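Local coordinates for protein S100-A5 (Homo sapiens, PDB 6WN7) that binds calcium through two EF-hands in each subunit of a homodimer, and can also bind zinc and copper, at residues V16-K21 / K73-F78. The protein carries 2 engineered substitutions. Residues are numbered along the deposited sequence; the frame is centred on the assembly and turned at random. Where two conformers were deposited one is given.
Sequences VTTFHK and KEYSVF. With CA (calcium ion), chain L.
Phe19 and Tyr75 form an inclined edge-to-face aromatic pair that joins helix 7-23 to helix 72-93. The edge of Phe19 is turned toward the face of Tyr75, with the planes at 58° rather than upright and the ring centroids 4.8 Å apart. Tyr75 has two conformers, and this geometry is that of one of them. Packing is tight at the CB end of the Tyr75 ring, where Phe19 CD1 sits over the face, offset toward the rim, 3.5 Å from Tyr75 CG. Phe19 CB adds a CH-pi contact over the ring, 4.1 Å from the Tyr75 centroid. CG of Phe19 is anti to the backbone N (chi1 178°), which carries its ring toward Tyr75. The two side chains slide past each other in opposite directions. The contact is looser at the hydroxyl, where Thr18 CB is 4.3 Å from Tyr75 OH. Thr18 OG1 instead bonds to Thr14 O. Phe72 and Leu32 extend the core around the pair. With an alanine here instead of Phe19, the ring edge over Tyr75 would be gone, which would probably open a gap beside Phe72 and set the Tyr75 ring freer to turn. Next to Tyr75, Glu74 is a bidentate calcium ligand of the second EF-hand, with Asp63, Asn65, Asp67, Glu69 O and a water. The contact links the first helix of EF-hand 1 to the last helix of EF-hand 2 through rings and CH groups, without hydrogen bonds, and probably tolerates small helix shifts.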
ATOM      1  N   VAL B  16       2.399   2.477   7.797  1.00 11.47           N
ATOM      2  CA  VAL B  16       1.969   2.125   9.145  1.00 12.33           C
ATOM      3  C   VAL B  16       1.949   3.347  10.053  1.00 11.42           C
ATOM      4  O   VAL B  16       0.954   3.634  10.714  1.00 11.35           O
ATOM      5  CB  VAL B  16       2.889   1.014   9.709  1.00 13.87           C
ATOM      6  CG1 VAL B  16       2.524   0.660  11.157  1.00 11.49           C
ATOM      7  CG2 VAL B  16       2.869  -0.224   8.783  1.00 14.17           C
ATOM      8  N   THR B  17       3.061   4.065  10.139  1.00 12.67           N
ATOM      9  CA  THR B  17       3.123   5.188  11.055  1.00 11.48           C
ATOM     10  C   THR B  17       2.166   6.296  10.653  1.00 11.41           C
ATOM     11  O   THR B  17       1.645   6.994  11.525  1.00 13.22           O
ATOM     12  CB  THR B  17       4.551   5.703  11.160  1.00 12.32           C
ATOM     13  OG1 THR B  17       4.963   6.283   9.921  1.00 14.61           O
ATOM     14  CG2 THR B  17       5.489   4.573  11.478  1.00 12.59           C
ATOM     15  N   THR B  18       1.899   6.479   9.357  1.00 11.56           N
ATOM     16  CA  THR B  18       0.915   7.490   8.974  1.00 11.35           C
ATOM     17  C   THR B  18      -0.462   7.135   9.524  1.00 11.27           C
ATOM     18  O   THR B  18      -1.114   7.966  10.149  1.00 11.32           O
ATOM     19  CB  THR B  18       0.868   7.684   7.458  1.00 12.63           C
ATOM     20  OG1 THR B  18       2.105   8.238   6.979  1.00 13.11           O
ATOM     21  CG2 THR B  18      -0.282   8.633   7.091  1.00 13.45           C
ATOM     22  N   PHE B  19      -0.916   5.899   9.299  1.00 11.24           N
ATOM     23  CA  PHE B  19      -2.185   5.440   9.863  1.00 11.18           C
ATOM     24  C   PHE B  19      -2.253   5.775  11.338  1.00 11.17           C
ATOM     25  O   PHE B  19      -3.205   6.394  11.802  1.00 11.12           O
ATOM     26  CB  PHE B  19      -2.306   3.930   9.644  1.00 11.18           C
ATOM     27  CG  PHE B  19      -3.541   3.324  10.215  1.00 11.12           C
ATOM     28  CD1 PHE B  19      -4.744   3.388   9.543  1.00 11.08           C
ATOM     29  CD2 PHE B  19      -3.507   2.680  11.423  1.00 11.99           C
ATOM     30  CE1 PHE B  19      -5.887   2.814  10.079  1.00 11.03           C
ATOM     31  CE2 PHE B  19      -4.651   2.119  11.954  1.00 11.08           C
ATOM     32  CZ  PHE B  19      -5.835   2.181  11.278  1.00 11.03           C
ATOM     33  N   HIS B  20      -1.208   5.405  12.081  1.00 12.38           N
ATOM     34  CA  HIS B  20      -1.206   5.527  13.537  1.00 11.22           C
ATOM     35  C   HIS B  20      -1.119   6.973  13.994  1.00 11.23           C
ATOM     36  O   HIS B  20      -1.689   7.315  15.031  1.00 11.89           O
ATOM     37  CB  HIS B  20      -0.086   4.665  14.104  1.00 11.29           C
ATOM     38  CG  HIS B  20      -0.446   3.212  14.164  1.00 11.28           C
ATOM     39  ND1 HIS B  20      -1.142   2.655  15.214  1.00 11.58           N
ATOM     40  CD2 HIS B  20      -0.242   2.207  13.282  1.00 11.30           C
ATOM     41  CE1 HIS B  20      -1.351   1.375  14.976  1.00 11.25           C
ATOM     42  NE2 HIS B  20      -0.796   1.075  13.819  1.00 11.28           N
ATOM     43  N   LYS B  21      -0.443   7.842  13.241  1.00 11.26           N
ATOM     44  CA  LYS B  21      -0.475   9.267  13.552  1.00 12.69           C
ATOM     45  C   LYS B  21      -1.907   9.756  13.757  1.00 11.20           C
ATOM     46  O   LYS B  21      -2.167  10.575  14.640  1.00 12.69           O
ATOM     47  CB  LYS B  21       0.223  10.069  12.445  1.00 12.60           C
ATOM     48  CG  LYS B  21       0.225  11.585  12.657  1.00 16.50           C
ATOM     49  CD  LYS B  21       0.690  12.385  11.433  1.00 20.69           C
ATOM     50  CE  LYS B  21       1.998  11.866  10.858  1.00 24.52           C
ATOM     51  NZ  LYS B  21       2.700  12.908  10.036  1.00 29.25           N
ATOM     52  N   LYS B  73      -6.776  -2.961   8.004  1.00 11.60           N
ATOM     53  CA  LYS B  73      -7.090  -3.768   6.830  1.00 12.58           C
ATOM     54  C   LYS B  73      -8.020  -3.031   5.877  1.00 12.04           C
ATOM     55  O   LYS B  73      -7.810  -3.031   4.663  1.00 13.40           O
ATOM     56  CB  LYS B  73      -7.734  -5.071   7.260  1.00 13.74           C
ATOM     57  CG  LYS B  73      -8.327  -5.854   6.130  1.00 17.67           C
ATOM     58  CD  LYS B  73      -8.620  -7.265   6.565  1.00 21.12           C
ATOM     59  CE  LYS B  73      -9.402  -7.981   5.502  1.00 28.51           C
ATOM     60  NZ  LYS B  73      -9.971  -9.268   5.989  1.00 35.07           N
ATOM     61  N   GLU B  74      -9.070  -2.413   6.413  1.00 14.01           N
ATOM     62  CA  GLU B  74      -9.942  -1.564   5.604  1.00 12.75           C
ATOM     63  C   GLU B  74      -9.186  -0.385   5.009  1.00 12.57           C
ATOM     64  O   GLU B  74      -9.396  -0.028   3.844  1.00 13.08           O
ATOM     65  CB  GLU B  74     -11.068  -1.042   6.496  1.00 14.58           C
ATOM     66  CG  GLU B  74     -11.975  -2.151   7.003  1.00 16.71           C
ATOM     67  CD  GLU B  74     -12.927  -1.740   8.124  1.00 14.04           C
ATOM     68  OE1 GLU B  74     -12.596  -0.854   8.926  1.00 12.87           O
ATOM     69  OE2 GLU B  74     -14.022  -2.339   8.201  1.00 15.17           O
ATOM     70  N   TYR B  75      -8.306   0.248   5.798  0.60 12.41           N
ATOM     71  CA  TYR B  75      -7.494   1.369   5.312  0.60 12.07           C
ATOM     72  C   TYR B  75      -6.529   0.932   4.225  0.60 11.09           C
ATOM     73  O   TYR B  75      -6.147   1.732   3.373  0.60 12.53           O
ATOM     74  CB  TYR B  75      -6.741   1.995   6.498  0.60 11.68           C
ATOM     75  CG  TYR B  75      -5.441   2.748   6.225  0.60 11.86           C
ATOM     76  CD1 TYR B  75      -5.430   4.134   6.085  0.60 11.80           C
ATOM     77  CD2 TYR B  75      -4.221   2.085   6.176  0.60 11.14           C
ATOM     78  CE1 TYR B  75      -4.244   4.838   5.861  0.60 12.04           C
ATOM     79  CE2 TYR B  75      -3.026   2.776   5.955  0.60 13.05           C
ATOM     80  CZ  TYR B  75      -3.035   4.161   5.804  0.60 13.79           C
ATOM     81  OH  TYR B  75      -1.844   4.869   5.601  0.60 13.39           O
ATOM     82  N   SER B  76      -6.117  -0.325   4.239  1.00 12.04           N
ATOM     83  CA  SER B  76      -5.219  -0.802   3.205  1.00 12.59           C
ATOM     84  C   SER B  76      -5.868  -0.821   1.833  1.00 11.19           C
ATOM     85  O   SER B  76      -5.152  -0.806   0.825  1.00 11.42           O
ATOM     86  CB  SER B  76      -4.795  -2.195   3.612  1.00 14.42           C
ATOM     87  OG  SER B  76      -4.182  -2.148   4.878  1.00 17.49           O
ATOM     88  N   VAL B  77      -7.202  -0.871   1.777  1.00 13.40           N
ATOM     89  CA  VAL B  77      -7.908  -0.820   0.503  1.00 11.15           C
ATOM     90  C   VAL B  77      -7.815   0.573  -0.097  1.00 12.14           C
ATOM     91  O   VAL B  77      -7.762   0.730  -1.321  1.00 12.62           O
ATOM     92  CB  VAL B  77      -9.370  -1.249   0.689  1.00 13.60           C
ATOM     93  CG1 VAL B  77     -10.131  -1.072  -0.598  1.00 13.58           C
ATOM     94  CG2 VAL B  77      -9.450  -2.673   1.146  1.00 13.99           C
ATOM     95  N   PHE B  78      -7.799   1.601   0.749  1.00 12.58           N
ATOM     96  CA  PHE B  78      -7.636   2.972   0.275  1.00 12.10           C
ATOM     97  C   PHE B  78      -6.238   3.181  -0.289  1.00 11.18           C
ATOM     98  O   PHE B  78      -6.073   3.726  -1.384  1.00 11.28           O
ATOM     99  CB  PHE B  78      -7.962   3.933   1.428  1.00 12.23           C
ATOM    100  CG  PHE B  78      -7.934   5.392   1.056  1.00 12.89           C
ATOM    101  CD1 PHE B  78      -8.608   5.867  -0.044  1.00 12.83           C
ATOM    102  CD2 PHE B  78      -7.226   6.293   1.819  1.00 13.62           C
ATOM    103  CE1 PHE B  78      -8.561   7.191  -0.358  1.00 13.16           C
ATOM    104  CE2 PHE B  78      -7.198   7.630   1.491  1.00 12.29           C
ATOM    105  CZ  PHE B  78      -7.865   8.070   0.418  1.00 11.12           C
TER
HETATM  106 CA    CA L 102     -14.598  -1.027  10.341  1.00 16.39          CA
HETATM  107  O   HOH W   1     -13.289  -1.986  11.973  1.00 21.10           O